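Local structure of flagellar regulatory protein C (Vibrio cholerae, 4QHS) at residues V41-P46 with V53-I58; S49-M54 with L154-R159; I70-A75 with A84-Y89; D116-M121 with A127-V132; R131-R136 with Y176-F181. The protein is an AAA+ ATPase activator of sigma-54-dependent transcription that probably uses ATP hydrolysis in a heptamer to switch on flagellar genes. One frame throughout, in Å; residues are numbered along the deposited sequence.

The five contacts lie in the alpha/beta ATPase core, around a parallel sheet ordered 69-73, 112-116, 152-157, 41-44, 182-184. Interactions 1 and 2 share helix 51-61, which packs on the neighbouring strands 41-44 and 152-157; their centres are about 4 Å apart. Interaction 3 joins the outermost strand 69-73 to helix 82-87. Interactions 4 and 5 share helix 123-135, with centres about 10 Å apart. Along the chain, 1 precedes 3, then 4, and 2 spans both. Interaction 5 starts where 4 ends, and its segments alternate with those of 2. Interactions 1 and 2 seat the Walker A region on the sheet; interaction 4 joins the Walker B end to helix 123-135, which meets the third subunit.

Interaction 1 (V41-P46 with V53-I58)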
# COMPACT_ATOMS: atom_id res chain seq x y z
N VAL A 41 -3.72 -10.84 41.82
CA VAL A 41 -5.17 -10.92 41.91
C VAL A 41 -5.84 -10.37 40.66
O VAL A 41 -5.59 -9.21 40.27
CB VAL A 41 -5.72 -10.14 43.11
CG1 VAL A 41 -7.23 -10.25 43.12
CG2 VAL A 41 -5.11 -10.64 44.41
N MET A 42 -6.66 -11.19 40.03
CA MET A 42 -7.43 -10.78 38.86
C MET A 42 -8.88 -10.49 39.26
O MET A 42 -9.56 -11.36 39.78
CB MET A 42 -7.40 -11.86 37.78
CG MET A 42 -8.21 -11.50 36.54
SD MET A 42 -7.52 -10.14 35.59
CE MET A 42 -5.90 -10.83 35.26
N ILE A 43 -9.34 -9.27 39.03
CA ILE A 43 -10.73 -8.93 39.32
C ILE A 43 -11.57 -8.85 38.04
O ILE A 43 -11.40 -7.92 37.21
CB ILE A 43 -10.86 -7.60 40.08
CG1 ILE A 43 -9.84 -7.52 41.22
CG2 ILE A 43 -12.29 -7.43 40.59
CD1 ILE A 43 -9.78 -6.16 41.87
N LEU A 44 -12.45 -9.84 37.90
CA LEU A 44 -13.33 -9.98 36.74
C LEU A 44 -14.67 -9.29 37.01
O LEU A 44 -14.97 -8.92 38.15
CB LEU A 44 -13.52 -11.46 36.41
CG LEU A 44 -12.19 -12.21 36.24
CD1 LEU A 44 -12.38 -13.72 36.10
CD2 LEU A 44 -11.43 -11.65 35.05
N GLY A 45 -15.47 -9.12 35.96
CA GLY A 45 -16.76 -8.48 36.11
C GLY A 45 -16.90 -7.33 35.14
O GLY A 45 -15.92 -6.92 34.51
N PRO A 46 -18.11 -6.78 35.01
CA PRO A 46 -18.25 -5.69 34.05
C PRO A 46 -17.47 -4.44 34.47
O PRO A 46 -17.14 -4.28 35.64
CB PRO A 46 -19.76 -5.42 34.03
CG PRO A 46 -20.28 -6.03 35.33
CD PRO A 46 -19.40 -7.21 35.58
N VAL A 53 -12.43 0.01 43.82
CA VAL A 53 -12.27 0.13 45.25
C VAL A 53 -11.90 -1.21 45.91
O VAL A 53 -11.20 -1.23 46.92
CB VAL A 53 -13.54 0.70 45.92
CG1 VAL A 53 -13.85 2.09 45.37
CG2 VAL A 53 -14.74 -0.23 45.74
N MET A 54 -12.38 -2.31 45.33
CA MET A 54 -12.06 -3.65 45.82
C MET A 54 -10.55 -3.88 45.82
O MET A 54 -9.99 -4.47 46.75
CB MET A 54 -12.77 -4.70 44.96
CG MET A 54 -12.00 -5.99 44.77
SD MET A 54 -12.54 -7.31 45.84
CE MET A 54 -13.15 -8.46 44.61
N SER A 55 -9.89 -3.39 44.78
CA SER A 55 -8.44 -3.45 44.69
C SER A 55 -7.77 -2.57 45.75
O SER A 55 -6.73 -2.92 46.32
CB SER A 55 -8.01 -3.02 43.29
OG SER A 55 -9.02 -2.23 42.70
N ARG A 56 -8.37 -1.42 46.02
CA ARG A 56 -7.81 -0.53 47.02
C ARG A 56 -8.05 -1.15 48.40
O ARG A 56 -7.24 -1.00 49.31
CB ARG A 56 -8.43 0.87 46.91
CG ARG A 56 -7.58 1.98 47.52
CD ARG A 56 -7.92 3.34 46.91
NE ARG A 56 -7.72 3.36 45.46
CZ ARG A 56 -8.69 3.56 44.58
NH1 ARG A 56 -9.94 3.77 44.99
NH2 ARG A 56 -8.41 3.55 43.28
N TYR A 57 -9.16 -1.86 48.52
CA TYR A 57 -9.47 -2.60 49.74
C TYR A 57 -8.42 -3.69 49.97
O TYR A 57 -7.97 -3.92 51.08
CB TYR A 57 -10.85 -3.22 49.64
CG TYR A 57 -11.22 -4.14 50.77
CD1 TYR A 57 -10.80 -5.46 50.78
CD2 TYR A 57 -12.02 -3.69 51.81
CE1 TYR A 57 -11.15 -6.30 51.82
CE2 TYR A 57 -12.38 -4.53 52.84
CZ TYR A 57 -11.94 -5.83 52.84
OH TYR A 57 -12.29 -6.67 53.88
N ILE A 58 -8.03 -4.36 48.89
CA ILE A 58 -7.05 -5.41 49.01
C ILE A 58 -5.72 -4.83 49.51
O ILE A 58 -5.10 -5.38 50.43
CB ILE A 58 -6.87 -6.15 47.68
CG1 ILE A 58 -8.09 -7.05 47.45
CG2 ILE A 58 -5.58 -6.96 47.69
CD1 ILE A 58 -8.11 -7.76 46.12
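Strand V41-L44 and helix V53-I58 run nearly antiparallel, at 155°, and their axes approach to 10.2 Å; the CA atoms of I43 and S55 are the nearest pair. I43 carries most of the contact. Its CG1 is anti to the carbonyl carbon (chi1 -45°), and the chain continues extended to CD1. This methyl lies 3.7 Å from CG of M54 and 3.9 Å from CB of S55. I43 and M54 run alongside in opposing senses, and M54 touches with its CG methylene and not with its sulfur end. M54 is bent at its second and third torsions. Two residues earlier on the strand, V41 meets I58, one turn beyond M54 on the helix. These two side chains meet end to end, with V41 CG1 4.0 Å from I58 CD1. S55 offers its CB carbon to I43. Its OG turns to the helix and bonds to the carbonyl O of K51. Helix 23-35 also packs here, A31 on M54 and A35 on I58. Strand, P-loop and helix follow one another here as in P-loop nucleotide-binding folds. No hydrogen bond crosses between the two segments. All five touching residues are buried. The contact is apolar, between methyl and methylene carbons, and the one hydroxyl in it is satisfied by its own helix.

Interaction 2 (S49-M54 with L154-R159); sequences SGKEVM and LATSNR
K51 reaches from the start of helix 51-61 across to T156 and S157 on strand 152-157. It is the lysine of the Walker A motif. From CB, which points toward the strand, chi1 of -78° sets CG anti to the carbonyl carbon. The chain is extended from there on. CD then meets T156, 3.9 Å from its CB and 4.1 Å from its CG2, as the two side chains cross obliquely. The terminal NZ lies 2.8 Å from the carbonyl O of S157. NZ hydrogen-bonds to the carbonyl oxygens of I43 and G45, so the amine sits among backbone oxygens at and just beyond the ends of two neighbouring strands. In related P-loop ATPases this lysine contacts nucleotide phosphates; in this nucleotide-free structure its tip rests on main-chain oxygens. The T156 methyl faces the lysine chain, while its OG1 bonds to D116 OD1 and to the backbone N of E117. T156 thereby connects the Walker A lysine to the Walker B region. N158, just beyond, bonds through ND2 to S47 OG of the P-loop. S157 OG makes a weak bond to the carbonyl O of R159. Strand 152-157 lies between strands 112-116 and 41-44 in the parallel sheet, and helix 51-61 packs over it, with L154 touching S55 and I58 further along the same helix.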
# COMPACT_ATOMS: atom_id res chain seq x y z
N SER A 49 -18.43 -1.27 37.55
CA SER A 49 -19.20 -2.03 38.51
C SER A 49 -18.54 -1.96 39.88
O SER A 49 -18.66 -2.88 40.67
CB SER A 49 -19.33 -3.49 38.05
OG SER A 49 -18.10 -4.19 38.16
N GLY A 50 -17.83 -0.87 40.14
CA GLY A 50 -17.20 -0.64 41.43
C GLY A 50 -15.92 -1.40 41.73
O GLY A 50 -15.50 -1.45 42.89
N LYS A 51 -15.28 -1.97 40.71
CA LYS A 51 -14.05 -2.75 40.89
C LYS A 51 -12.91 -1.98 41.50
O LYS A 51 -12.06 -2.55 42.19
CB LYS A 51 -13.55 -3.29 39.55
CG LYS A 51 -14.26 -4.50 39.01
CD LYS A 51 -13.47 -5.02 37.82
CE LYS A 51 -14.32 -5.91 36.95
NZ LYS A 51 -13.51 -6.56 35.89
N GLU A 52 -12.87 -0.69 41.20
CA GLU A 52 -11.72 0.15 41.50
C GLU A 52 -11.40 0.18 42.99
O GLU A 52 -10.25 0.33 43.39
CB GLU A 52 -11.96 1.58 40.99
CG GLU A 52 -13.09 2.35 41.69
CD GLU A 52 -14.48 2.01 41.17
OE1 GLU A 52 -14.62 1.01 40.43
OE2 GLU A 52 -15.43 2.75 41.50
N VAL A 53 -12.43 0.01 43.82
CA VAL A 53 -12.27 0.13 45.25
C VAL A 53 -11.90 -1.21 45.91
O VAL A 53 -11.20 -1.23 46.92
CB VAL A 53 -13.54 0.70 45.92
CG1 VAL A 53 -13.85 2.09 45.37
CG2 VAL A 53 -14.74 -0.23 45.74
N MET A 54 -12.38 -2.31 45.33
CA MET A 54 -12.06 -3.65 45.82
C MET A 54 -10.55 -3.88 45.82
O MET A 54 -9.99 -4.47 46.75
CB MET A 54 -12.77 -4.70 44.96
CG MET A 54 -12.00 -5.99 44.77
SD MET A 54 -12.54 -7.31 45.84
CE MET A 54 -13.15 -8.46 44.61
N LEU A 154 -2.17 -6.26 41.05
CA LEU A 154 -3.59 -6.45 40.91
C LEU A 154 -3.93 -6.14 39.46
O LEU A 154 -3.34 -5.23 38.87
CB LEU A 154 -4.39 -5.55 41.87
CG LEU A 154 -4.04 -5.51 43.36
CD1 LEU A 154 -4.96 -4.55 44.06
CD2 LEU A 154 -4.12 -6.86 44.00
N ALA A 155 -4.87 -6.89 38.90
CA ALA A 155 -5.37 -6.62 37.55
C ALA A 155 -6.89 -6.74 37.48
O ALA A 155 -7.50 -7.38 38.33
CB ALA A 155 -4.75 -7.58 36.56
N THR A 156 -7.47 -6.12 36.45
CA THR A 156 -8.88 -6.31 36.13
C THR A 156 -9.09 -6.55 34.64
O THR A 156 -8.30 -6.11 33.80
CB THR A 156 -9.75 -5.10 36.51
OG1 THR A 156 -9.54 -4.05 35.56
CG2 THR A 156 -9.41 -4.59 37.91
N SER A 157 -10.19 -7.19 34.34
CA SER A 157 -10.58 -7.49 33.01
C SER A 157 -12.08 -7.56 32.95
O SER A 157 -12.69 -8.17 33.77
CB SER A 157 -10.01 -8.81 32.59
OG SER A 157 -10.15 -8.95 31.22
N ASN A 158 -12.67 -6.92 31.97
CA ASN A 158 -14.09 -7.04 31.82
C ASN A 158 -14.46 -8.12 30.83
O ASN A 158 -15.57 -8.21 30.41
CB ASN A 158 -14.72 -5.70 31.51
CG ASN A 158 -14.47 -5.25 30.12
OD1 ASN A 158 -13.94 -5.94 29.31
ND2 ASN A 158 -14.87 -4.06 29.85
N ARG A 159 -13.52 -8.96 30.49
CA ARG A 159 -13.80 -10.03 29.58
C ARG A 159 -13.25 -11.35 30.05
O ARG A 159 -12.40 -11.39 30.90
CB ARG A 159 -13.28 -9.69 28.20
CG ARG A 159 -11.82 -9.52 28.13
CD ARG A 159 -11.39 -8.92 26.84
NE ARG A 159 -12.15 -9.45 25.74
CZ ARG A 159 -12.20 -8.90 24.55
NH1 ARG A 159 -11.52 -7.79 24.30
NH2 ARG A 159 -12.95 -9.46 23.62

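Interaction 3 (I70-A75 with A84-Y89)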
# COMPACT_ATOMS: atom_id res chain seq x y z
N ILE A 70 -0.69 2.29 43.16
CA ILE A 70 -0.51 2.90 41.85
C ILE A 70 -1.47 2.26 40.85
O ILE A 70 -1.49 1.04 40.71
CB ILE A 70 0.95 2.76 41.34
CG1 ILE A 70 1.95 3.29 42.38
CG2 ILE A 70 1.13 3.43 39.98
CD1 ILE A 70 1.89 4.80 42.60
N ALA A 71 -2.25 3.07 40.15
CA ALA A 71 -3.26 2.55 39.24
C ALA A 71 -3.09 3.10 37.82
O ALA A 71 -2.94 4.31 37.64
CB ALA A 71 -4.67 2.87 39.78
N ILE A 72 -3.10 2.23 36.82
CA ILE A 72 -3.13 2.66 35.42
C ILE A 72 -4.27 1.95 34.67
O ILE A 72 -4.54 0.77 34.88
CB ILE A 72 -1.78 2.40 34.71
CG1 ILE A 72 -1.89 2.67 33.22
CG2 ILE A 72 -1.31 0.97 34.94
CD1 ILE A 72 -0.55 2.86 32.52
N ASN A 73 -4.97 2.70 33.81
CA ASN A 73 -6.02 2.09 33.01
C ASN A 73 -5.53 1.84 31.59
O ASN A 73 -5.51 2.75 30.75
CB ASN A 73 -7.27 2.96 32.98
CG ASN A 73 -8.47 2.21 32.40
OD1 ASN A 73 -8.35 1.42 31.46
ND2 ASN A 73 -9.64 2.46 32.97
N CYS A 74 -5.16 0.59 31.35
CA CYS A 74 -4.65 0.13 30.07
C CYS A 74 -5.56 0.41 28.88
O CYS A 74 -5.13 0.31 27.75
CB CYS A 74 -4.37 -1.37 30.17
SG CYS A 74 -3.38 -1.83 31.62
N ALA A 75 -6.82 0.74 29.13
CA ALA A 75 -7.75 1.01 28.05
C ALA A 75 -7.98 2.50 27.89
O ALA A 75 -8.91 2.91 27.21
CB ALA A 75 -9.09 0.30 28.31
N ALA A 84 5.05 3.03 27.31
CA ALA A 84 5.99 4.00 27.88
C ALA A 84 5.63 4.33 29.34
O ALA A 84 6.51 4.48 30.19
CB ALA A 84 6.03 5.26 27.05
N THR A 85 4.34 4.46 29.62
CA THR A 85 3.90 4.79 30.96
C THR A 85 4.21 3.64 31.93
O THR A 85 4.73 3.86 33.01
CB THR A 85 2.42 5.08 31.00
OG1 THR A 85 1.72 3.97 30.45
CG2 THR A 85 2.12 6.27 30.14
N LEU A 86 3.93 2.42 31.50
CA LEU A 86 4.18 1.24 32.34
C LEU A 86 5.66 1.03 32.68
O LEU A 86 6.01 0.83 33.85
CB LEU A 86 3.65 -0.02 31.64
CG LEU A 86 2.27 -0.46 32.13
CD1 LEU A 86 1.78 -1.68 31.33
CD2 LEU A 86 2.27 -0.75 33.64
N PHE A 87 6.51 1.08 31.66
CA PHE A 87 7.92 0.73 31.80
C PHE A 87 8.84 1.92 31.96
O PHE A 87 9.97 1.79 32.43
CB PHE A 87 8.36 -0.11 30.60
CG PHE A 87 7.66 -1.42 30.52
CD1 PHE A 87 8.07 -2.48 31.31
CD2 PHE A 87 6.57 -1.59 29.70
CE1 PHE A 87 7.40 -3.70 31.26
CE2 PHE A 87 5.91 -2.80 29.64
CZ PHE A 87 6.32 -3.85 30.42
N GLY A 88 8.36 3.10 31.58
CA GLY A 88 9.19 4.28 31.63
C GLY A 88 10.13 4.22 30.45
O GLY A 88 10.14 3.25 29.70
N TYR A 89 10.96 5.25 30.29
CA TYR A 89 11.82 5.35 29.13
C TYR A 89 12.98 6.29 29.39
O TYR A 89 12.97 7.09 30.33
CB TYR A 89 11.02 5.83 27.91
CG TYR A 89 10.18 7.07 28.16
CD1 TYR A 89 8.89 6.95 28.67
CD2 TYR A 89 10.68 8.34 27.90
CE1 TYR A 89 8.11 8.08 28.91
CE2 TYR A 89 9.90 9.48 28.15
CZ TYR A 89 8.62 9.33 28.65
OH TYR A 89 7.84 10.44 28.88
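I72 is the strand residue that touches helix 82-87, and it does so with two branches. Its CD1 lies 3.3 Å from OG1 and 4.0 Å from CB of T85. Its CG2 lies 4.2 Å from CD2 of L86. Both pairs meet at a slant. With chi1 at 172°, CG1 of I72 is carried away from the backbone N, and CD1 extends out to the helix. T85 has chi1 of 56°, which turns OG1 back along its own helix to the carbonyl oxygens of L82 and M81. Those bonds hold the hydroxyl in place beside the isoleucine methyl. L86 is backed by F105, L115 and M121, so its CD2 reaches I72 from within a larger apolar cluster. Past the strand end, N73 OD1 accepts from the backbone N of A75 at 2.9 Å, with an N-H...O angle of 153°. This Asx turn shapes the exit from the strand. A75 O then bonds to R171 of the second subunit. At the other end, G88 leaves the helix with positive phi, and the rings of Y89 and F94 meet edge-to-face, F94 belonging to the GAFTGA motif of sigma-54 activators. The contact has no hydrogen bond of its own. It is apolar packing with one hydroxyl in its midst, whose polar demand is met by helix carbonyls and not by the strand.

Interaction 4 (D116-M121 with A127-V132)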
# COMPACT_ATOMS: atom_id res chain seq x y z
N ASP A 116 -5.59 -1.96 35.38
CA ASP A 116 -6.98 -1.97 35.07
C ASP A 116 -7.18 -2.25 33.62
O ASP A 116 -6.50 -1.71 32.80
CB ASP A 116 -7.55 -0.61 35.40
CG ASP A 116 -8.79 -0.67 36.18
OD1 ASP A 116 -9.54 -1.63 36.07
OD2 ASP A 116 -9.06 0.28 36.90
N GLU A 117 -8.10 -3.13 33.32
CA GLU A 117 -8.43 -3.47 31.95
C GLU A 117 -7.24 -3.99 31.16
O GLU A 117 -6.86 -3.44 30.16
CB GLU A 117 -9.08 -2.28 31.27
CG GLU A 117 -10.44 -1.94 31.79
CD GLU A 117 -11.36 -3.12 31.74
OE1 GLU A 117 -12.02 -3.41 32.75
OE2 GLU A 117 -11.40 -3.79 30.71
N ILE A 118 -6.67 -5.08 31.62
CA ILE A 118 -5.44 -5.58 31.09
C ILE A 118 -5.62 -6.31 29.80
O ILE A 118 -4.69 -6.52 29.09
CB ILE A 118 -4.80 -6.51 32.09
CG1 ILE A 118 -3.31 -6.62 31.84
CG2 ILE A 118 -5.41 -7.83 32.00
CD1 ILE A 118 -2.57 -7.13 32.98
N SER A 119 -6.82 -6.71 29.48
CA SER A 119 -7.02 -7.42 28.25
C SER A 119 -6.73 -6.57 27.04
O SER A 119 -6.83 -7.03 25.95
CB SER A 119 -8.43 -7.98 28.18
OG SER A 119 -9.36 -6.96 28.05
N GLU A 120 -6.35 -5.33 27.23
CA GLU A 120 -6.17 -4.43 26.10
C GLU A 120 -4.70 -4.27 25.75
O GLU A 120 -4.34 -3.55 24.82
CB GLU A 120 -6.81 -3.07 26.39
CG GLU A 120 -8.32 -3.15 26.63
CD GLU A 120 -9.05 -4.07 25.63
OE1 GLU A 120 -8.74 -4.03 24.42
OE2 GLU A 120 -9.95 -4.83 26.06
N MET A 121 -3.84 -4.96 26.48
CA MET A 121 -2.44 -5.03 26.10
C MET A 121 -2.26 -5.86 24.84
O MET A 121 -2.72 -7.00 24.78
CB MET A 121 -1.60 -5.65 27.18
CG MET A 121 -1.54 -4.90 28.43
SD MET A 121 -0.34 -5.73 29.46
CE MET A 121 -0.29 -4.55 30.80
N ALA A 127 4.15 -10.04 26.56
CA ALA A 127 5.43 -10.70 26.71
C ALA A 127 6.36 -9.87 27.59
O ALA A 127 7.09 -10.41 28.41
CB ALA A 127 6.09 -10.96 25.34
N LYS A 128 6.31 -8.56 27.48
CA LYS A 128 7.12 -7.74 28.36
C LYS A 128 6.65 -7.86 29.80
O LYS A 128 7.44 -7.95 30.70
CB LYS A 128 7.11 -6.28 27.93
CG LYS A 128 7.61 -5.97 26.56
CD LYS A 128 8.75 -5.03 26.64
CE LYS A 128 8.58 -3.82 25.77
NZ LYS A 128 9.90 -3.30 25.33
N LEU A 129 5.35 -7.87 29.99
CA LEU A 129 4.77 -7.98 31.33
C LEU A 129 5.12 -9.31 31.97
O LEU A 129 5.43 -9.38 33.16
CB LEU A 129 3.25 -7.83 31.27
CG LEU A 129 2.46 -7.95 32.57
CD1 LEU A 129 3.03 -7.04 33.68
CD2 LEU A 129 0.99 -7.61 32.30
N LEU A 130 5.10 -10.35 31.17
CA LEU A 130 5.43 -11.67 31.62
C LEU A 130 6.81 -11.72 32.19
O LEU A 130 7.04 -12.29 33.20
CB LEU A 130 5.31 -12.66 30.49
CG LEU A 130 5.62 -14.08 30.91
CD1 LEU A 130 4.52 -14.58 31.74
CD2 LEU A 130 5.77 -14.93 29.75
N ARG A 131 7.74 -11.10 31.51
CA ARG A 131 9.09 -11.07 31.95
C ARG A 131 9.26 -10.28 33.24
O ARG A 131 9.99 -10.67 34.10
CB ARG A 131 9.99 -10.57 30.86
CG ARG A 131 11.41 -10.74 31.15
CD ARG A 131 12.22 -9.81 30.35
NE ARG A 131 12.89 -10.47 29.24
CZ ARG A 131 13.11 -9.90 28.06
NH1 ARG A 131 12.68 -8.67 27.84
NH2 ARG A 131 13.74 -10.55 27.10
N VAL A 132 8.55 -9.19 33.36
CA VAL A 132 8.55 -8.43 34.60
C VAL A 132 8.06 -9.31 35.73
O VAL A 132 8.68 -9.35 36.79
CB VAL A 132 7.67 -7.16 34.52
CG1 VAL A 132 7.47 -6.57 35.91
CG2 VAL A 132 8.31 -6.12 33.60
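L129 stands with CG anti to the backbone N (chi1 179°), which sends its CD2 from helix 123-135 out to I118 and M121. I118 has the same disposition: CG1 lies opposite N, at chi1 -158°, and CD1 is carried outward to the helix. The two side chains meet tip to tip, I118 CD1 being 3.7 Å from L129 CD2. M121 comes in differently. Its extended chain crosses L129 at about a right angle, with CE 3.6 Å and SD 3.7 Å from the same L129 CD2. One leucine methyl is therefore shared by an isoleucine and a methionine. I118 and M121 follow D116 and E117, the acidic pair of the Walker B motif, in the loop between strand 112-116 and helix 123-135 of the AAA+ core. A short 3-10 turn over 118-120 brings I118 and M121 to one side, and the backbone N of M121 bonds to I118 O at 3.2 Å. S119 OG donates to E120 OE2 at 3.0 Å, meeting the oxygen from above the carboxylate plane, 49° out of it. E120 OE2 also has a long, weak ion pair with R159 NH1. The M121 carbonyl O receives a bond from Q126 NE2 at the start of the helix. On that helix, K128 NZ forms a salt bridge with D79 of the third subunit.

Interaction 5 (R131-R136 with Y176-F181)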
# COMPACT_ATOMS: atom_id res chain seq x y z
N ARG A 131 7.74 -11.10 31.51
CA ARG A 131 9.09 -11.07 31.95
C ARG A 131 9.26 -10.28 33.24
O ARG A 131 9.99 -10.67 34.10
CB ARG A 131 9.99 -10.57 30.86
CG ARG A 131 11.41 -10.74 31.15
CD ARG A 131 12.22 -9.81 30.35
NE ARG A 131 12.89 -10.47 29.24
CZ ARG A 131 13.11 -9.90 28.06
NH1 ARG A 131 12.68 -8.67 27.84
NH2 ARG A 131 13.74 -10.55 27.10
N VAL A 132 8.55 -9.19 33.36
CA VAL A 132 8.55 -8.43 34.60
C VAL A 132 8.06 -9.31 35.73
O VAL A 132 8.68 -9.35 36.79
CB VAL A 132 7.67 -7.16 34.52
CG1 VAL A 132 7.47 -6.57 35.91
CG2 VAL A 132 8.31 -6.12 33.60
N LEU A 133 6.95 -10.01 35.49
CA LEU A 133 6.39 -10.91 36.49
C LEU A 133 7.36 -12.01 36.89
O LEU A 133 7.43 -12.38 38.06
CB LEU A 133 5.10 -11.54 35.98
CG LEU A 133 3.88 -10.62 36.10
CD1 LEU A 133 2.59 -11.29 35.58
CD2 LEU A 133 3.73 -10.18 37.55
N GLN A 134 8.11 -12.53 35.91
CA GLN A 134 8.95 -13.70 36.15
C GLN A 134 10.27 -13.33 36.81
O GLN A 134 10.74 -14.03 37.69
CB GLN A 134 9.25 -14.44 34.84
CG GLN A 134 8.07 -15.08 34.16
CD GLN A 134 8.43 -15.62 32.78
OE1 GLN A 134 9.47 -15.26 32.20
NE2 GLN A 134 7.58 -16.49 32.24
N GLU A 135 10.88 -12.23 36.36
CA GLU A 135 12.20 -11.85 36.83
C GLU A 135 12.09 -10.92 38.01
O GLU A 135 13.08 -10.70 38.72
CB GLU A 135 13.02 -11.19 35.72
CG GLU A 135 13.10 -11.97 34.41
CD GLU A 135 13.70 -13.35 34.59
OE1 GLU A 135 14.58 -13.52 35.47
OE2 GLU A 135 13.30 -14.27 33.85
N ARG A 136 10.93 -10.35 38.20
CA ARG A 136 10.77 -9.34 39.18
C ARG A 136 11.80 -8.26 38.95
O ARG A 136 12.50 -7.88 39.84
CB ARG A 136 10.90 -9.94 40.55
CG ARG A 136 9.62 -10.45 41.11
CD ARG A 136 8.47 -9.55 40.69
NE ARG A 136 7.16 -10.15 40.90
CZ ARG A 136 6.02 -9.49 40.74
NH1 ARG A 136 6.04 -8.22 40.39
NH2 ARG A 136 4.86 -10.11 40.95
N TYR A 176 -2.11 -17.79 33.15
CA TYR A 176 -1.97 -18.57 34.34
C TYR A 176 -1.33 -17.80 35.47
O TYR A 176 -1.74 -17.90 36.60
CB TYR A 176 -1.24 -19.88 34.07
CG TYR A 176 -2.14 -20.96 33.56
CD1 TYR A 176 -3.19 -21.39 34.31
CD2 TYR A 176 -1.96 -21.52 32.33
CE1 TYR A 176 -4.02 -22.35 33.86
CE2 TYR A 176 -2.79 -22.48 31.87
CZ TYR A 176 -3.82 -22.89 32.64
OH TYR A 176 -4.67 -23.85 32.20
N ARG A 177 -0.33 -17.00 35.15
CA ARG A 177 0.29 -16.20 36.18
C ARG A 177 -0.62 -15.16 36.79
O ARG A 177 -0.56 -14.90 37.95
CB ARG A 177 1.55 -15.57 35.66
CG ARG A 177 2.74 -16.37 35.94
CD ARG A 177 3.94 -15.69 35.48
NE ARG A 177 5.13 -16.42 35.87
CZ ARG A 177 5.83 -16.18 36.96
NH1 ARG A 177 5.47 -15.24 37.80
NH2 ARG A 177 6.89 -16.90 37.21
N LEU A 178 -1.47 -14.58 36.01
CA LEU A 178 -2.36 -13.54 36.53
C LEU A 178 -3.66 -14.08 37.14
O LEU A 178 -4.41 -13.32 37.76
CB LEU A 178 -2.71 -12.54 35.43
CG LEU A 178 -1.59 -11.59 34.98
CD1 LEU A 178 -2.04 -10.83 33.75
CD2 LEU A 178 -1.25 -10.63 36.09
N ASN A 179 -3.95 -15.35 36.94
CA ASN A 179 -5.18 -15.93 37.41
C ASN A 179 -5.04 -17.04 38.45
O ASN A 179 -5.76 -18.00 38.43
CB ASN A 179 -6.01 -16.43 36.24
CG ASN A 179 -6.86 -15.36 35.63
OD1 ASN A 179 -7.95 -15.09 36.08
ND2 ASN A 179 -6.35 -14.73 34.62
N VAL A 180 -4.11 -16.89 39.37
CA VAL A 180 -4.06 -17.77 40.51
C VAL A 180 -5.35 -17.66 41.31
O VAL A 180 -5.87 -18.66 41.82
CB VAL A 180 -2.87 -17.45 41.43
CG1 VAL A 180 -2.92 -18.30 42.66
CG2 VAL A 180 -1.58 -17.71 40.69
N PHE A 181 -5.85 -16.45 41.42
CA PHE A 181 -6.92 -16.13 42.34
C PHE A 181 -7.91 -15.12 41.81
O PHE A 181 -7.93 -13.98 42.19
CB PHE A 181 -6.32 -15.64 43.65
CG PHE A 181 -7.22 -15.81 44.82
CD1 PHE A 181 -7.32 -17.00 45.44
CD2 PHE A 181 -7.95 -14.76 45.30
CE1 PHE A 181 -8.12 -17.16 46.49
CE2 PHE A 181 -8.76 -14.92 46.36
CZ PHE A 181 -8.84 -16.11 46.96
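L133 and L178 supply the apolar part of this contact. Their side chains cross at about a right angle, L133 CD1 lying 3.9 Å from L178 CD2, and L178 also packs on M42. R177 adds a guanidinium face laid against an aliphatic carbon. Its chain is extended from CG to NE and brings the guanidinium beside Q134, whose CG sits 3.4 Å above one face, offset toward the rim. That carbon is 3.7 Å from R177 NE. The Q134 amide is turned 65° from the guanidinium plane, so the two groups are far from stacked flat. R177 NH1 comes within 3.5 Å of L133 O, but the angle is too poor for a hydrogen bond. Between charges, R136 NH2 and R177 NH1 stay 6.1 Å apart, a like-charge pair without contact. Outside the pair, the N40 side chain donates through ND2 to R177 O. The end of helix 123-135 thus packs on the end of helix 172-178, a helix-helix contact within the alpha/beta core of an AAA+ domain.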